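Local coordinates for LysM domain protein (Mycobacterium smegmatis, PDB 4OKC), which probably binds mannose as a lectin related to the monocot mannose-binding family, at residues L11-S16 / D52-E57. Sequence-based numbering, arbitrary orientation.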
ATOM      1  N   LEU A  11      -9.626  11.182  -3.607  1.00 17.10           N
ATOM      2  CA  LEU A  11      -9.575  11.966  -2.385  1.00 17.88           C
ATOM      3  C   LEU A  11      -8.533  11.341  -1.438  1.00 18.51           C
ATOM      4  O   LEU A  11      -8.477  10.115  -1.253  1.00 16.20           O
ATOM      5  CB  LEU A  11     -10.904  11.932  -1.660  1.00 18.22           C
ATOM      6  CG  LEU A  11     -12.069  12.755  -2.121  1.00 19.00           C
ATOM      7  CD1 LEU A  11     -13.285  12.189  -1.346  1.00 18.91           C
ATOM      8  CD2 LEU A  11     -11.707  14.190  -1.795  1.00 14.95           C
ATOM      9  N   GLU A  12      -7.772  12.213  -0.796  1.00 18.77           N
ATOM     10  CA  GLU A  12      -6.800  11.764   0.166  1.00 19.69           C
ATOM     11  C   GLU A  12      -7.148  12.370   1.521  1.00 18.92           C
ATOM     12  O   GLU A  12      -8.015  13.278   1.597  1.00 18.99           O
ATOM     13  CB  GLU A  12      -5.411  12.184  -0.289  1.00 19.65           C
ATOM     14  CG  GLU A  12      -5.067  11.574  -1.597  1.00 23.07           C
ATOM     15  CD  GLU A  12      -3.650  11.812  -2.001  1.00 24.48           C
ATOM     16  OE1 GLU A  12      -2.758  11.303  -1.276  1.00 25.88           O
ATOM     17  OE2 GLU A  12      -3.453  12.471  -3.058  1.00 26.72           O
ATOM     18  N   ARG A  13      -6.475  11.871   2.558  1.00 16.83           N
ATOM     19  CA  ARG A  13      -6.664  12.373   3.915  1.00 17.07           C
ATOM     20  C   ARG A  13      -6.738  13.879   3.970  1.00 15.70           C
ATOM     21  O   ARG A  13      -5.876  14.553   3.442  1.00 14.94           O
ATOM     22  CB  ARG A  13      -5.573  11.869   4.870  1.00 16.67           C
ATOM     23  CG  ARG A  13      -5.900  10.557   5.477  1.00 19.24           C
ATOM     24  CD  ARG A  13      -4.615   9.727   5.603  1.00 24.77           C
ATOM     25  NE  ARG A  13      -3.885   9.665   4.331  1.00 27.79           N
ATOM     26  CZ  ARG A  13      -2.738   9.015   4.171  1.00 28.58           C
ATOM     27  NH1 ARG A  13      -2.118   9.006   2.998  1.00 25.33           N
ATOM     28  NH2 ARG A  13      -2.202   8.387   5.210  1.00 32.37           N
ATOM     29  N   GLY A  14      -7.807  14.381   4.580  1.00 15.02           N
ATOM     30  CA  GLY A  14      -8.057  15.798   4.635  1.00 15.89           C
ATOM     31  C   GLY A  14      -8.838  16.415   3.487  1.00 15.97           C
ATOM     32  O   GLY A  14      -9.558  17.385   3.696  1.00 16.60           O
ATOM     33  N   GLY A  15      -8.704  15.875   2.280  1.00 16.07           N
ATOM     34  CA  GLY A  15      -9.395  16.443   1.099  1.00 14.90           C
ATOM     35  C   GLY A  15     -10.893  16.074   1.079  1.00 13.72           C
ATOM     36  O   GLY A  15     -11.316  15.178   1.831  1.00 13.75           O
ATOM     37  N   SER A  16     -11.682  16.750   0.236  1.00 11.74           N
ATOM     38  CA  SER A  16     -13.086  16.433   0.171  1.00 13.05           C
ATOM     39  C   SER A  16     -13.800  16.985  -1.033  1.00 13.36           C
ATOM     40  O   SER A  16     -13.250  17.768  -1.794  1.00 13.02           O
ATOM     41  CB  SER A  16     -13.795  17.024   1.382  1.00 14.29           C
ATOM     42  OG  SER A  16     -13.875  18.414   1.198  1.00 13.43           O
ATOM     43  N   ASP A  52      -6.433   2.566   8.397  1.00 19.78           N
ATOM     44  CA  ASP A  52      -5.550   3.516   7.751  1.00 21.38           C
ATOM     45  C   ASP A  52      -5.937   3.452   6.305  1.00 21.78           C
ATOM     46  O   ASP A  52      -5.607   2.450   5.610  1.00 23.33           O
ATOM     47  CB  ASP A  52      -4.096   3.090   7.943  1.00 22.88           C
ATOM     48  CG  ASP A  52      -3.126   4.209   7.694  1.00 23.38           C
ATOM     49  OD1 ASP A  52      -3.534   5.388   7.640  1.00 26.11           O
ATOM     50  OD2 ASP A  52      -1.930   3.896   7.569  1.00 26.60           O
ATOM     51  N   VAL A  53      -6.780   4.410   5.889  1.00 20.56           N
ATOM     52  CA  VAL A  53      -7.223   4.501   4.504  1.00 18.46           C
ATOM     53  C   VAL A  53      -6.390   5.655   4.009  1.00 17.71           C
ATOM     54  O   VAL A  53      -6.167   6.595   4.771  1.00 17.17           O
ATOM     55  CB  VAL A  53      -8.749   4.775   4.400  1.00 18.12           C
ATOM     56  CG1 VAL A  53      -9.127   5.158   3.008  1.00 18.24           C
ATOM     57  CG2 VAL A  53      -9.503   3.580   4.824  1.00 15.97           C
ATOM     58  N   VAL A  54      -5.875   5.530   2.786  1.00 16.51           N
ATOM     59  CA  VAL A  54      -4.964   6.491   2.168  1.00 16.44           C
ATOM     60  C   VAL A  54      -5.659   7.260   1.047  1.00 17.29           C
ATOM     61  O   VAL A  54      -5.336   8.431   0.779  1.00 17.81           O
ATOM     62  CB  VAL A  54      -3.640   5.862   1.587  1.00 17.20           C
ATOM     63  CG1 VAL A  54      -3.900   4.767   0.534  1.00 15.11           C
ATOM     64  CG2 VAL A  54      -2.777   6.956   0.931  1.00 18.63           C
ATOM     65  N   ARG A  55      -6.608   6.604   0.391  1.00 17.18           N
ATOM     66  CA  ARG A  55      -7.292   7.187  -0.740  1.00 16.83           C
ATOM     67  C   ARG A  55      -8.667   6.563  -1.024  1.00 16.85           C
ATOM     68  O   ARG A  55      -8.914   5.383  -0.806  1.00 15.90           O
ATOM     69  CB  ARG A  55      -6.408   7.171  -1.986  1.00 16.33           C
ATOM     70  CG  ARG A  55      -6.187   5.762  -2.606  1.00 16.50           C
ATOM     71  CD  ARG A  55      -5.495   5.865  -3.975  1.00 15.50           C
ATOM     72  NE  ARG A  55      -5.382   4.566  -4.670  1.00 18.90           N
ATOM     73  CZ  ARG A  55      -4.643   3.546  -4.230  1.00 17.40           C
ATOM     74  NH1 ARG A  55      -4.002   3.662  -3.068  1.00 17.32           N
ATOM     75  NH2 ARG A  55      -4.575   2.403  -4.903  1.00 14.95           N
ATOM     76  N   ALA A  56      -9.547   7.412  -1.518  1.00 17.61           N
ATOM     77  CA  ALA A  56     -10.842   7.031  -1.965  1.00 17.81           C
ATOM     78  C   ALA A  56     -10.814   7.488  -3.412  1.00 18.20           C
ATOM     79  O   ALA A  56     -10.793   8.693  -3.699  1.00 17.98           O
ATOM     80  CB  ALA A  56     -11.908   7.786  -1.165  1.00 17.56           C
ATOM     81  N   GLU A  57     -10.767   6.520  -4.321  1.00 18.86           N
ATOM     82  CA  GLU A  57     -10.501   6.826  -5.694  1.00 18.91           C
ATOM     83  C   GLU A  57     -11.531   6.304  -6.668  1.00 19.93           C
ATOM     84  O   GLU A  57     -11.932   5.113  -6.609  1.00 19.68           O
ATOM     85  CB  GLU A  57      -9.119   6.329  -6.065  1.00 18.89           C
ATOM     86  CG  GLU A  57      -8.903   6.119  -7.570  1.00 20.92           C
ATOM     87  CD  GLU A  57      -7.441   6.227  -7.980  1.00 22.79           C
ATOM     88  OE1 GLU A  57      -6.559   5.899  -7.129  1.00 17.38           O
ATOM     89  OE2 GLU A  57      -7.192   6.637  -9.155  1.00 22.50           O
TER
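Leu11 and Ala56 form an antiparallel hydrogen-bonded pair, Leu11 N bonding to Ala56 O at 2.8 Å and Ala56 N to Leu11 O at 2.9 Å. Leu11 O also receives the CA-H of Arg55, with Arg55 CA 3.2 Å away. On the buried face, Leu11 CB and Ala56 CB lie 4.3 Å apart. A type II turn from Glu12 to Gly15, closed by Gly15 N on Glu12 O, carries the chain on toward Ser16; Gly14, at its third position, has the positive phi such a turn needs. Arg13, on the turn, reaches back to the other strand: bends at chi2 (143°) and chi3 (-51°) bring CD to 3.6 Å from Val53 O and set one guanidinium face against Val54 CA, off-centre toward its rim. Its NH2 stays 4.1 Å from Asp52 OD1, opposite charges too far apart for a salt bridge. Arg55, on the face that carries Glu12, runs extended from CG to NE, its end leading off from 11-16, NE weakly bonded to Glu57 OE1 and NH1 bridged to Glu70 of the second subunit. Strand 53-58 is the middle one of three, between 9-12 and 64-75, consistent with a beta-prism II lectin fold, while Leu34 of strand 34-38 packs against both Leu11 and Ala56.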